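Local structure of periplasmic binding protein/LacI transcriptional regulator (4KQC) at residues I119-M124 against V162-E167; I143-L148 against L181-P186; D193-V198 against F220-K225; P255-I260 against K301-T306. The protein probably binds a carbohydrate as the extracytoplasmic solute-binding component of an ABC transporter. All coordinates share one frame; numbering follows the deposited sequence. Where two conformers were deposited one is given.

All four contacts belong to the lobe built round the mixed sheet that runs from strand 179-184 to strand 301-303. Contact 2 lies in the sheet itself, at its 179-184 edge. Contact 1 pairs two helices on one face, its centre about 14 Å from that of contact 2; Phe165 CZ reaches Ile143 CD1 at 3.8 Å. Contact 3 pairs two helices on the other face, its centre about 13 Å from that of contact 2, with Glu197 beside Ile184. Leu221 of contact 3 packs on Pro255 and Ala259 of contact 4. Lys123 of contact 1 makes a cation-pi contact with Trp302 of contact 4. The nitrate at contact 3 probably comes from the crystallisation liquor.

Contact 1 of 4, residues I119-M124 against V162-E167; sequences IVADKM and VKRFTE
Asp122 and Arg164 form a salt bridge at one margin of this helix pair. Arg164 NE donates to Asp122 OD1 at 2.7 Å, with an angle of 162° at the hydrogen. OD1 accepts on its syn lone pair, the side of the other oxygen. The carboxylate sits at the guanidinium edge, yet the two planes are turned 80° against each other. OD1 also lies 3.3 Å from Arg164 CG. That methylene is anti to the backbone N and rests against Ala121 CB as well. Arg164 NH1 makes a second salt bridge, 2.9 Å long, to Glu167 OE1, which it meets from above the carboxylate plane. Two acceptors in the guanidinium plane would limit its rotation. Arg164 and Glu167 each have a second conformer, so this network describes one state.

The apolar part lies deeper. Ala121 CB touches Phe165 CB at 4.0 Å, and here the two backbones come closest. Further along, Met124 CG meets Phe165 CE2 at 3.8 Å, obliquely to the ring. Met124 is a selenomethionine, and its bent chain carries SE away from 162-167. The axes of 119-124 and 162-167 approach to 8.1 Å and cross at -33°.

Phe161, one turn before Phe165, touches Val120, Ala121 and Met124. Beneath, Met124 rests on Val246 and Met248 of strand 246-250, while Phe165 rests on Leu181 of strand 179-184. Helices 113-133 and 152-171 thus lie side by side over one face of the mixed sheet.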
loop_
_atom_site.group_PDB
_atom_site.type_symbol
_atom_site.label_atom_id
_atom_site.label_comp_id
_atom_site.label_asym_id
_atom_site.label_seq_id
_atom_site.Cartn_x
_atom_site.Cartn_y
_atom_site.Cartn_z
ATOM N N ILE A 119 4.399 10.894 -3.878
ATOM C CA ILE A 119 3.502 11.975 -3.445
ATOM C C ILE A 119 3.871 12.297 -1.987
ATOM O O ILE A 119 3.970 13.464 -1.586
ATOM C CB ILE A 119 1.997 11.585 -3.539
ATOM C CG1 ILE A 119 1.575 11.299 -4.990
ATOM C CG2 ILE A 119 1.162 12.629 -2.807
ATOM C CD1 ILE A 119 0.231 10.627 -5.105
ATOM N N VAL A 120 4.090 11.248 -1.190
ATOM C CA VAL A 120 4.370 11.461 0.212
ATOM C C VAL A 120 5.725 12.198 0.313
ATOM O O VAL A 120 5.867 13.090 1.122
ATOM C CB VAL A 120 4.362 10.128 1.024
ATOM C CG1 VAL A 120 4.659 10.390 2.498
ATOM C CG2 VAL A 120 2.982 9.462 0.921
ATOM N N ALA A 121 6.716 11.830 -0.508
ATOM C CA ALA A 121 8.010 12.539 -0.488
ATOM C C ALA A 121 7.814 14.001 -0.833
ATOM O O ALA A 121 8.399 14.863 -0.158
ATOM C CB ALA A 121 8.981 11.900 -1.476
ATOM N N ASP A 122 6.982 14.265 -1.809
ATOM C CA ASP A 122 6.746 15.714 -2.195
ATOM C C ASP A 122 6.204 16.506 -0.989
ATOM O O ASP A 122 6.694 17.613 -0.663
ATOM C CB ASP A 122 5.722 15.846 -3.334
ATOM C CG ASP A 122 6.174 15.248 -4.644
ATOM O OD1 ASP A 122 7.373 15.157 -4.935
ATOM O OD2 ASP A 122 5.270 14.822 -5.419
ATOM N N LYS A 123 5.218 15.944 -0.313
ATOM C CA LYS A 123 4.607 16.588 0.842
ATOM C C LYS A 123 5.590 16.692 2.001
ATOM O O LYS A 123 5.590 17.706 2.729
ATOM C CB LYS A 123 3.361 15.804 1.276
ATOM C CG LYS A 123 2.257 15.758 0.265
ATOM C CD LYS A 123 1.652 17.120 0.038
ATOM C CE LYS A 123 0.548 16.927 -1.007
ATOM N NZ LYS A 123 -0.121 18.217 -1.284
HETATM N N MSE A 124 6.380 15.636 2.250
HETATM C CA MSE A 124 7.350 15.692 3.331
HETATM C C MSE A 124 8.427 16.727 3.099
HETATM O O MSE A 124 8.851 17.409 4.040
HETATM C CB MSE A 124 7.999 14.302 3.533
HETATM C CG MSE A 124 9.023 14.253 4.677
HETATM SE SE MSE A 124 8.152 14.000 6.419
HETATM C CE MSE A 124 7.398 12.136 6.237
ATOM N N VAL A 162 12.158 7.307 -1.267
ATOM C CA VAL A 162 13.571 7.626 -1.197
ATOM C C VAL A 162 14.036 8.356 -2.468
ATOM O O VAL A 162 14.752 9.356 -2.391
ATOM C CB VAL A 162 14.392 6.329 -0.914
ATOM C CG1 VAL A 162 15.875 6.569 -1.053
ATOM C CG2 VAL A 162 14.091 5.893 0.485
ATOM N N LYS A 163 13.673 7.800 -3.639
ATOM C CA LYS A 163 14.099 8.339 -4.949
ATOM C C LYS A 163 13.600 9.768 -5.075
ATOM O O LYS A 163 14.370 10.683 -5.374
ATOM C CB LYS A 163 13.589 7.478 -6.134
ATOM C CG LYS A 163 14.070 7.890 -7.535
ATOM C CD LYS A 163 15.354 7.162 -7.970
ATOM C CE LYS A 163 15.923 7.657 -9.316
ATOM N NZ LYS A 163 15.125 7.243 -10.514
ATOM N N ARG A 164 12.318 9.986 -4.813
ATOM C CA ARG A 164 11.775 11.329 -5.017
ATOM C C ARG A 164 12.332 12.314 -3.978
ATOM O O ARG A 164 12.676 13.460 -4.309
ATOM C CB ARG A 164 10.258 11.324 -4.984
ATOM C CG ARG A 164 9.606 12.682 -5.190
ATOM C CD ARG A 164 9.919 13.235 -6.559
ATOM N NE ARG A 164 9.130 14.429 -6.842
ATOM C CZ ARG A 164 9.357 15.310 -7.818
ATOM N NH1 ARG A 164 10.335 15.132 -8.714
ATOM N NH2 ARG A 164 8.579 16.379 -7.913
ATOM N N PHE A 165 12.363 11.936 -2.732
ATOM C CA PHE A 165 12.930 12.820 -1.669
ATOM C C PHE A 165 14.389 13.218 -1.925
ATOM O O PHE A 165 14.776 14.400 -1.774
ATOM C CB PHE A 165 12.829 12.192 -0.269
ATOM C CG PHE A 165 13.011 13.189 0.822
ATOM C CD1 PHE A 165 14.257 13.504 1.300
ATOM C CD2 PHE A 165 11.920 13.810 1.379
ATOM C CE1 PHE A 165 14.421 14.450 2.283
ATOM C CE2 PHE A 165 12.057 14.709 2.387
ATOM C CZ PHE A 165 13.304 15.015 2.860
ATOM N N THR A 166 15.163 12.269 -2.437
ATOM C CA THR A 166 16.571 12.508 -2.746
ATOM C C THR A 166 16.659 13.472 -3.894
ATOM O O THR A 166 17.520 14.373 -3.894
ATOM C CB THR A 166 17.237 11.132 -2.999
ATOM O OG1 THR A 166 17.266 10.429 -1.750
ATOM C CG2 THR A 166 18.641 11.263 -3.518
ATOM N N GLU A 167 15.835 13.303 -4.903
ATOM C CA GLU A 167 15.824 14.192 -6.057
ATOM C C GLU A 167 15.513 15.626 -5.602
ATOM O O GLU A 167 16.186 16.593 -6.000
ATOM C CB GLU A 167 14.829 13.661 -7.111
ATOM C CG GLU A 167 14.602 14.585 -8.283
ATOM C CD GLU A 167 13.467 14.180 -9.227
ATOM O OE1 GLU A 167 12.611 13.336 -8.887
ATOM O OE2 GLU A 167 13.448 14.750 -10.339
#

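Contact 2 of 4, residues I143-L148 against L181-P186; sequences IAVLQL and LQVIVP
Strands 143-146 and 181-184 run parallel, Ile143 level with Leu181 and Leu146 with Ile184, their directions 22° apart. Four backbone hydrogen bonds alternate across them: Gln182 N to Ile143 O, Val145 N to Gln182 O, Ile184 N to Val145 O and Gln147 N to Ile184 O. The third is 2.9 Å long and nearly straight.

Ile143 and Leu181 lie side by side on the face under helix 152-171, and Leu181 CD2 touches Ile143 CB at 3.8 Å. Val145 and Val183 follow on the same face. Ala144, Leu146 and Ile184 occupy the other face. There Leu146 CD1 touches Ile184 CG2 at 4.1 Å and also meets the Pro186 ring, which it crosses at about a right angle. Pro186 and Leu146 both pack on Met216 of helix 214-223.

Gln147 reaches across to the neighbouring strand. Its CG is anti to the backbone N (chi1 167°), and the chain continues extended. The amide passes obliquely over two valines: CD lies 3.7 Å from Val185 CG2, and OE1 comes to 3.2 Å from Val183 CG1. Gln147 NE2 donates to Asp149 O, which holds the amide end. Beyond the strands, one water donates to both Leu148 O, at 2.8 Å, and Pro186 O.

Helix 152-171 links these strands in a beta-alpha-beta crossover. The wider strand order, 179-184, 141-146, 208-211, 246-250, is that of the Rossmann-like lobes of periplasmic binding proteins.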
loop_
_atom_site.group_PDB
_atom_site.type_symbol
_atom_site.label_atom_id
_atom_site.label_comp_id
_atom_site.label_asym_id
_atom_site.label_seq_id
_atom_site.Cartn_x
_atom_site.Cartn_y
_atom_site.Cartn_z
ATOM N N ILE A 143 15.275 11.644 8.417
ATOM C CA ILE A 143 13.920 11.230 8.083
ATOM C C ILE A 143 13.872 9.688 8.053
ATOM O O ILE A 143 14.658 9.039 7.346
ATOM C CB ILE A 143 13.466 11.796 6.746
ATOM C CG1 ILE A 143 13.471 13.354 6.782
ATOM C CG2 ILE A 143 12.085 11.267 6.398
ATOM C CD1 ILE A 143 14.703 14.024 6.198
ATOM N N ALA A 144 13.005 9.109 8.857
ATOM C CA ALA A 144 12.888 7.657 8.944
ATOM C C ALA A 144 11.856 7.156 7.967
ATOM O O ALA A 144 10.772 7.779 7.805
ATOM C CB ALA A 144 12.478 7.288 10.334
ATOM N N VAL A 145 12.166 6.065 7.301
ATOM C CA VAL A 145 11.230 5.410 6.386
ATOM C C VAL A 145 10.944 4.024 7.001
ATOM O O VAL A 145 11.832 3.204 7.020
ATOM C CB VAL A 145 11.861 5.285 5.001
ATOM C CG1 VAL A 145 11.023 4.368 4.067
ATOM C CG2 VAL A 145 12.120 6.674 4.400
ATOM N N LEU A 146 9.719 3.757 7.440
ATOM C CA LEU A 146 9.377 2.445 7.968
ATOM C C LEU A 146 8.836 1.673 6.795
ATOM O O LEU A 146 7.699 1.913 6.337
ATOM C CB LEU A 146 8.345 2.556 9.093
ATOM C CG LEU A 146 8.928 2.848 10.482
ATOM C CD1 LEU A 146 9.469 1.569 11.114
ATOM C CD2 LEU A 146 9.996 3.927 10.482
ATOM N N GLN A 147 9.689 0.795 6.287
ATOM C CA GLN A 147 9.392 -0.025 5.127
ATOM C C GLN A 147 8.763 -1.320 5.564
ATOM O O GLN A 147 9.338 -1.970 6.415
ATOM C CB GLN A 147 10.727 -0.296 4.413
ATOM C CG GLN A 147 10.642 -1.382 3.354
ATOM C CD GLN A 147 11.937 -1.584 2.592
ATOM O OE1 GLN A 147 12.805 -0.718 2.595
ATOM N NE2 GLN A 147 12.077 -2.725 1.950
ATOM N N LEU A 148 7.572 -1.649 5.057
ATOM C CA LEU A 148 6.766 -2.732 5.702
ATOM C C LEU A 148 7.399 -4.111 5.646
ATOM O O LEU A 148 7.217 -4.927 6.563
ATOM C CB LEU A 148 5.315 -2.751 5.150
ATOM C CG LEU A 148 5.249 -3.007 3.632
ATOM C CD1 LEU A 148 4.549 -4.319 3.383
ATOM C CD2 LEU A 148 4.619 -1.927 2.804
ATOM N N LEU A 181 18.268 9.711 5.023
ATOM C CA LEU A 181 17.072 8.928 5.078
ATOM C C LEU A 181 17.464 7.611 5.786
ATOM O O LEU A 181 18.474 6.989 5.423
ATOM C CB LEU A 181 16.535 8.649 3.678
ATOM C CG LEU A 181 16.121 9.863 2.856
ATOM C CD1 LEU A 181 15.837 9.544 1.386
ATOM C CD2 LEU A 181 14.938 10.516 3.518
ATOM N N GLN A 182 16.708 7.198 6.780
ATOM C CA GLN A 182 16.981 6.003 7.536
ATOM C C GLN A 182 15.881 4.996 7.191
ATOM O O GLN A 182 14.761 5.170 7.621
ATOM C CB GLN A 182 16.954 6.329 9.008
ATOM C CG GLN A 182 17.980 7.358 9.370
ATOM C CD GLN A 182 17.961 7.646 10.860
ATOM O OE1 GLN A 182 16.895 7.682 11.485
ATOM N NE2 GLN A 182 19.144 7.845 11.434
ATOM N N VAL A 183 16.222 3.977 6.423
ATOM C CA VAL A 183 15.252 3.013 5.931
ATOM C C VAL A 183 15.277 1.834 6.932
ATOM O O VAL A 183 16.334 1.208 7.153
ATOM C CB VAL A 183 15.512 2.585 4.467
ATOM C CG1 VAL A 183 14.422 1.618 4.018
ATOM C CG2 VAL A 183 15.542 3.849 3.596
ATOM N N ILE A 184 14.153 1.602 7.595
ATOM C CA ILE A 184 14.054 0.612 8.669
ATOM C C ILE A 184 12.954 -0.376 8.293
ATOM O O ILE A 184 11.801 0.001 8.001
ATOM C CB ILE A 184 13.657 1.340 9.976
ATOM C CG1 ILE A 184 14.730 2.331 10.374
ATOM C CG2 ILE A 184 13.402 0.342 11.093
ATOM C CD1 ILE A 184 14.209 3.494 11.188
ATOM N N VAL A 185 13.265 -1.666 8.335
ATOM C CA VAL A 185 12.272 -2.711 8.100
ATOM C C VAL A 185 12.091 -3.469 9.423
ATOM O O VAL A 185 13.023 -4.118 9.895
ATOM C CB VAL A 185 12.761 -3.707 7.036
ATOM C CG1 VAL A 185 11.712 -4.823 6.822
ATOM C CG2 VAL A 185 13.133 -3.026 5.729
ATOM N N PRO A 186 10.885 -3.446 9.984
ATOM C CA PRO A 186 10.725 -4.231 11.200
ATOM C C PRO A 186 10.795 -5.720 10.896
ATOM O O PRO A 186 10.465 -6.163 9.797
ATOM C CB PRO A 186 9.355 -3.816 11.733
ATOM C CG PRO A 186 9.120 -2.474 11.106
ATOM C CD PRO A 186 9.705 -2.648 9.693
HETATM O O HOH W 1 8.647 -6.903 7.981
#

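Contact 3 of 4, residues D193-V198 against F220-K225; sequences DIANEV and FLVVYK. With NO3 (nitrate ion), chain D.
Phe220 O accepts two backbone hydrogen bonds, from Tyr224 N at 2.9 Å and from Val223 N at 3.0 Å. Phe220, Val223 and Tyr224 all meet Val198. Val198 CG1 does most of the touching. It is anti to the backbone N (chi1 172°) and lies 3.8 Å from Val223 CB; the two side chains lie alongside and point opposite ways. The same methyl approaches Phe220 CD1 obliquely to the ring, at 4.0 Å. It also meets Tyr224 at the ring edge, near CD2. Val198 CG2 faces the Phe220 backbone.

Helices 191-199 and 214-223 follow strands 179-184 and 208-211 in the alternating strand-helix order of this lobe. The Phe220 ring packs on Ile209 and Leu211 of the sheet. Tyr224 OH is hydrogen-bonded to Asp238 OD2.

Nearer the surface, Ala195 CB touches Val222 CG1 at 3.7 Å. Ala195 O lies equally close to Val223 CG2. At the N-terminal end of helix 191-199, a nitrate takes a weak hydrogen bond from Asp193 N to O3, at 3.1 Å. Ala192 N is also hydrogen-bonded to it.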
loop_
_atom_site.group_PDB
_atom_site.type_symbol
_atom_site.label_atom_id
_atom_site.label_comp_id
_atom_site.label_asym_id
_atom_site.label_seq_id
_atom_site.Cartn_x
_atom_site.Cartn_y
_atom_site.Cartn_z
ATOM N N ASP A 193 6.997 -5.579 17.094
ATOM C CA ASP A 193 8.173 -5.406 16.281
ATOM C C ASP A 193 8.221 -3.984 15.700
ATOM O O ASP A 193 9.253 -3.370 15.677
ATOM C CB ASP A 193 8.229 -6.507 15.211
ATOM C CG ASP A 193 8.586 -7.917 15.820
ATOM O OD1 ASP A 193 9.353 -7.954 16.831
ATOM O OD2 ASP A 193 8.193 -8.998 15.254
ATOM N N ILE A 194 7.060 -3.467 15.321
ATOM C CA ILE A 194 6.982 -2.134 14.750
ATOM C C ILE A 194 7.156 -1.106 15.875
ATOM O O ILE A 194 7.947 -0.188 15.751
ATOM C CB ILE A 194 5.669 -1.912 14.034
ATOM C CG1 ILE A 194 5.481 -2.890 12.869
ATOM C CG2 ILE A 194 5.664 -0.491 13.523
ATOM C CD1 ILE A 194 4.051 -2.946 12.408
ATOM N N ALA A 195 6.457 -1.297 17.001
ATOM C CA ALA A 195 6.594 -0.369 18.115
ATOM C C ALA A 195 8.024 -0.280 18.626
ATOM O O ALA A 195 8.527 0.760 19.012
ATOM C CB ALA A 195 5.622 -0.722 19.226
ATOM N N ASN A 196 8.734 -1.406 18.656
ATOM C CA ASN A 196 10.084 -1.380 19.147
ATOM C C ASN A 196 11.004 -0.585 18.217
ATOM O O ASN A 196 11.954 -0.013 18.659
ATOM C CB ASN A 196 10.538 -2.821 19.309
ATOM C CG ASN A 196 10.032 -3.447 20.602
ATOM O OD1 ASN A 196 9.996 -2.810 21.629
ATOM N ND2 ASN A 196 9.770 -4.702 20.559
ATOM N N GLU A 197 10.738 -0.627 16.920
ATOM C CA GLU A 197 11.515 0.195 15.982
ATOM C C GLU A 197 11.165 1.664 16.149
ATOM O O GLU A 197 12.053 2.485 16.134
ATOM C CB GLU A 197 11.224 -0.190 14.535
ATOM C CG GLU A 197 11.664 -1.558 14.192
ATOM C CD GLU A 197 13.154 -1.710 14.004
ATOM O OE1 GLU A 197 13.944 -0.791 14.286
ATOM O OE2 GLU A 197 13.549 -2.822 13.570
ATOM N N VAL A 198 9.911 1.968 16.390
ATOM C CA VAL A 198 9.480 3.389 16.567
ATOM C C VAL A 198 10.042 3.967 17.886
ATOM O O VAL A 198 10.459 5.146 17.964
ATOM C CB VAL A 198 7.984 3.527 16.469
ATOM C CG1 VAL A 198 7.555 4.917 16.845
ATOM C CG2 VAL A 198 7.492 3.127 15.071
ATOM N N PHE A 220 3.243 2.651 14.939
ATOM C CA PHE A 220 3.633 3.992 15.344
ATOM C C PHE A 220 2.711 4.563 16.443
ATOM O O PHE A 220 3.215 5.226 17.390
ATOM C CB PHE A 220 3.643 4.887 14.101
ATOM C CG PHE A 220 3.680 6.350 14.393
ATOM C CD1 PHE A 220 4.875 6.996 14.703
ATOM C CD2 PHE A 220 2.500 7.083 14.405
ATOM C CE1 PHE A 220 4.881 8.361 14.968
ATOM C CE2 PHE A 220 2.528 8.452 14.704
ATOM C CZ PHE A 220 3.721 9.052 14.979
ATOM N N LEU A 221 1.416 4.247 16.334
ATOM C CA LEU A 221 0.416 4.747 17.250
ATOM C C LEU A 221 0.390 4.049 18.600
ATOM O O LEU A 221 -0.292 4.506 19.506
ATOM C CB LEU A 221 -0.953 4.733 16.558
ATOM C CG LEU A 221 -1.128 5.729 15.405
ATOM C CD1 LEU A 221 -2.336 5.424 14.504
ATOM C CD2 LEU A 221 -1.165 7.152 15.880
ATOM N N VAL A 222 1.128 2.948 18.734
ATOM C CA VAL A 222 1.434 2.363 20.057
ATOM C C VAL A 222 2.285 3.320 20.854
ATOM O O VAL A 222 2.125 3.411 22.094
ATOM C CB VAL A 222 2.161 1.044 19.882
ATOM C CG1 VAL A 222 2.776 0.592 21.220
ATOM C CG2 VAL A 222 1.263 0.014 19.214
ATOM N N VAL A 223 3.174 4.055 20.163
ATOM C CA VAL A 223 4.209 4.865 20.833
ATOM C C VAL A 223 3.841 6.358 20.913
ATOM O O VAL A 223 4.106 7.036 21.944
ATOM C CB VAL A 223 5.541 4.732 20.061
ATOM C CG1 VAL A 223 6.659 5.524 20.679
ATOM C CG2 VAL A 223 5.955 3.278 20.053
ATOM N N TYR A 224 3.283 6.847 19.826
ATOM C CA TYR A 224 2.872 8.285 19.733
ATOM C C TYR A 224 1.351 8.397 19.757
ATOM O O TYR A 224 0.660 7.774 18.929
ATOM C CB TYR A 224 3.426 8.912 18.479
ATOM C CG TYR A 224 4.880 9.254 18.624
ATOM C CD1 TYR A 224 5.282 10.419 19.294
ATOM C CD2 TYR A 224 5.880 8.430 18.112
ATOM C CE1 TYR A 224 6.599 10.721 19.420
ATOM C CE2 TYR A 224 7.186 8.747 18.257
ATOM C CZ TYR A 224 7.550 9.897 18.906
ATOM O OH TYR A 224 8.864 10.178 19.063
ATOM N N LYS A 225 0.824 9.150 20.698
ATOM C CA LYS A 225 -0.570 9.080 21.004
ATOM C C LYS A 225 -1.224 10.427 21.129
ATOM O O LYS A 225 -2.425 10.489 21.329
ATOM C CB LYS A 225 -0.771 8.280 22.322
ATOM C CG LYS A 225 -0.319 6.814 22.184
ATOM C CD LYS A 225 -0.841 5.926 23.292
ATOM C CE LYS A 225 0.148 5.724 24.406
ATOM N NZ LYS A 225 -0.326 4.596 25.287
HETATM N N NO3 D . 4.802 -9.084 17.973
HETATM O O1 NO3 D . 3.775 -8.488 18.242
HETATM O O2 NO3 D . 4.893 -10.437 18.280
HETATM O O3 NO3 D . 5.867 -8.423 17.355
#

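Contact 4 of 4, residues P255-I260 against K301-T306; sequences PQLDAI and KWYDKT
Ile260 and Tyr303 make the tight part of this contact. Ile260 CD1 reaches Tyr303 CE2 at 3.4 Å, and Leu257 CD2 meets the same ring carbon at 3.7 Å. Both aliphatic side chains cross the tyrosine at about a right angle and approach its ring obliquely. Tyr303 CG stands between the backbone N and the carbonyl carbon (chi1 78°), and from there the ring extends to these two methyls. The hydroxyl is held by a hydrogen bond to Asp251 O, just before the helix. Gln256 CG passes near Tyr303 OH, while its amide bonds to Ser268 OG, Ser252 O and Phe250 O.

Helix 254-261 connects the parallel strands 246-250 and 267-270 in a beta-alpha-beta unit. Strand 301-303 is the antiparallel edge strand beside 267-270, so Tyr303 fits between the helix and Ser268 of its sheet neighbour.

The other side is looser and more exposed. Ile260 CG2 touches the backbone at Asp304 and Lys305. Lys305 CG lies 3.3 Å from Ile260 O. CD is still near that oxygen, and the end of the chain then turns off. Asp304 turns from the helix: its OD2 takes a hydrogen bond from Trp302 NE1 at 3.0 Å, met from above the carboxylate plane.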
loop_
_atom_site.group_PDB
_atom_site.type_symbol
_atom_site.label_atom_id
_atom_site.label_comp_id
_atom_site.label_asym_id
_atom_site.label_seq_id
_atom_site.Cartn_x
_atom_site.Cartn_y
_atom_site.Cartn_z
ATOM N N PRO A 255 -7.608 3.480 12.894
ATOM C CA PRO A 255 -6.597 4.173 13.737
ATOM C C PRO A 255 -5.853 5.290 13.002
ATOM O O PRO A 255 -5.622 6.350 13.573
ATOM C CB PRO A 255 -5.634 3.062 14.150
ATOM C CG PRO A 255 -6.358 1.797 13.909
ATOM C CD PRO A 255 -7.349 2.047 12.792
ATOM N N GLN A 256 -5.474 5.017 11.764
ATOM C CA GLN A 256 -4.828 6.014 10.935
ATOM C C GLN A 256 -5.718 7.226 10.670
ATOM O O GLN A 256 -5.213 8.360 10.630
ATOM C CB GLN A 256 -4.318 5.378 9.618
ATOM C CG GLN A 256 -3.485 6.318 8.774
ATOM C CD GLN A 256 -2.599 5.647 7.715
ATOM O OE1 GLN A 256 -1.645 6.268 7.207
ATOM N NE2 GLN A 256 -2.898 4.378 7.355
ATOM N N LEU A 257 -6.992 6.995 10.358
ATOM C CA LEU A 257 -7.916 8.106 10.072
ATOM C C LEU A 257 -8.053 8.960 11.295
ATOM O O LEU A 257 -8.010 10.185 11.250
ATOM C CB LEU A 257 -9.284 7.552 9.664
ATOM C CG LEU A 257 -9.320 6.806 8.318
ATOM C CD1 LEU A 257 -10.677 6.202 8.008
ATOM C CD2 LEU A 257 -8.926 7.794 7.260
ATOM N N ASP A 258 -8.256 8.336 12.456
ATOM C CA ASP A 258 -8.370 9.127 13.684
ATOM C C ASP A 258 -7.078 9.916 13.969
ATOM O O ASP A 258 -7.157 11.061 14.442
ATOM C CB ASP A 258 -8.635 8.185 14.854
ATOM C CG ASP A 258 -10.042 7.639 14.849
ATOM O OD1 ASP A 258 -10.900 8.167 14.088
ATOM O OD2 ASP A 258 -10.273 6.682 15.634
ATOM N N ALA A 259 -5.910 9.293 13.723
ATOM C CA ALA A 259 -4.619 10.000 13.930
ATOM C C ALA A 259 -4.519 11.217 13.029
ATOM O O ALA A 259 -3.922 12.220 13.402
ATOM C CB ALA A 259 -3.443 9.099 13.709
ATOM N N ILE A 260 -4.990 11.094 11.795
ATOM C CA ILE A 260 -5.033 12.300 10.880
ATOM C C ILE A 260 -6.020 13.344 11.431
ATOM O O ILE A 260 -5.682 14.488 11.524
ATOM C CB ILE A 260 -5.358 11.914 9.434
ATOM C CG1 ILE A 260 -4.147 11.168 8.868
ATOM C CG2 ILE A 260 -5.690 13.162 8.573
ATOM C CD1 ILE A 260 -4.430 10.421 7.623
ATOM N N LYS A 301 -4.108 9.049 -4.133
ATOM C CA LYS A 301 -4.467 10.430 -3.846
ATOM C C LYS A 301 -4.050 10.769 -2.417
ATOM O O LYS A 301 -4.176 9.911 -1.499
ATOM C CB LYS A 301 -5.967 10.658 -3.950
ATOM C CG LYS A 301 -6.553 10.677 -5.352
ATOM C CD LYS A 301 -8.008 11.124 -5.230
ATOM C CE LYS A 301 -8.714 11.293 -6.555
ATOM N NZ LYS A 301 -7.873 12.062 -7.490
ATOM N N TRP A 302 -3.528 11.990 -2.264
ATOM C CA TRP A 302 -3.222 12.509 -0.932
ATOM C C TRP A 302 -4.517 12.850 -0.224
ATOM O O TRP A 302 -5.410 13.480 -0.811
ATOM C CB TRP A 302 -2.373 13.785 -1.074
ATOM C CG TRP A 302 -2.055 14.473 0.191
ATOM C CD1 TRP A 302 -2.629 15.592 0.690
ATOM C CD2 TRP A 302 -1.062 14.052 1.156
ATOM N NE1 TRP A 302 -2.022 15.935 1.882
ATOM C CE2 TRP A 302 -1.086 14.993 2.211
ATOM C CE3 TRP A 302 -0.165 12.981 1.226
ATOM C CZ2 TRP A 302 -0.202 14.928 3.298
ATOM C CZ3 TRP A 302 0.665 12.903 2.316
ATOM C CH2 TRP A 302 0.639 13.864 3.339
ATOM N N TYR A 303 -4.561 12.554 1.055
ATOM C CA TYR A 303 -5.663 12.968 1.932
ATOM C C TYR A 303 -5.100 13.457 3.272
ATOM O O TYR A 303 -4.016 13.004 3.740
ATOM C CB TYR A 303 -6.724 11.929 2.048
ATOM C CG TYR A 303 -6.399 10.771 2.963
ATOM C CD1 TYR A 303 -5.658 9.709 2.487
ATOM C CD2 TYR A 303 -6.886 10.736 4.254
ATOM C CE1 TYR A 303 -5.416 8.653 3.273
ATOM C CE2 TYR A 303 -6.612 9.658 5.081
ATOM C CZ TYR A 303 -5.861 8.647 4.575
ATOM O OH TYR A 303 -5.600 7.602 5.429
ATOM N N ASP A 304 -5.840 14.397 3.858
ATOM C CA ASP A 304 -5.420 15.063 5.066
ATOM C C ASP A 304 -6.666 15.636 5.721
ATOM O O ASP A 304 -7.769 15.363 5.275
ATOM C CB ASP A 304 -4.286 16.066 4.779
ATOM C CG ASP A 304 -4.711 17.245 3.891
ATOM O OD1 ASP A 304 -5.923 17.452 3.703
ATOM O OD2 ASP A 304 -3.790 17.907 3.345
ATOM N N LYS A 305 -6.470 16.451 6.739
ATOM C CA LYS A 305 -7.613 16.979 7.499
ATOM C C LYS A 305 -8.508 17.805 6.632
ATOM O O LYS A 305 -9.722 17.824 6.845
ATOM C CB LYS A 305 -7.143 17.847 8.645
ATOM C CG LYS A 305 -6.923 17.075 9.902
ATOM C CD LYS A 305 -6.836 18.011 11.123
ATOM C CE LYS A 305 -8.136 18.063 11.929
ATOM N NZ LYS A 305 -9.213 18.944 11.410
ATOM N N THR A 306 -7.928 18.449 5.638
ATOM C CA THR A 306 -8.689 19.335 4.781
ATOM C C THR A 306 -9.667 18.623 3.862
ATOM O O THR A 306 -10.742 19.182 3.542
ATOM C CB THR A 306 -7.753 20.207 3.935
ATOM O OG1 THR A 306 -6.839 20.874 4.812
ATOM C CG2 THR A 306 -8.555 21.243 3.123
#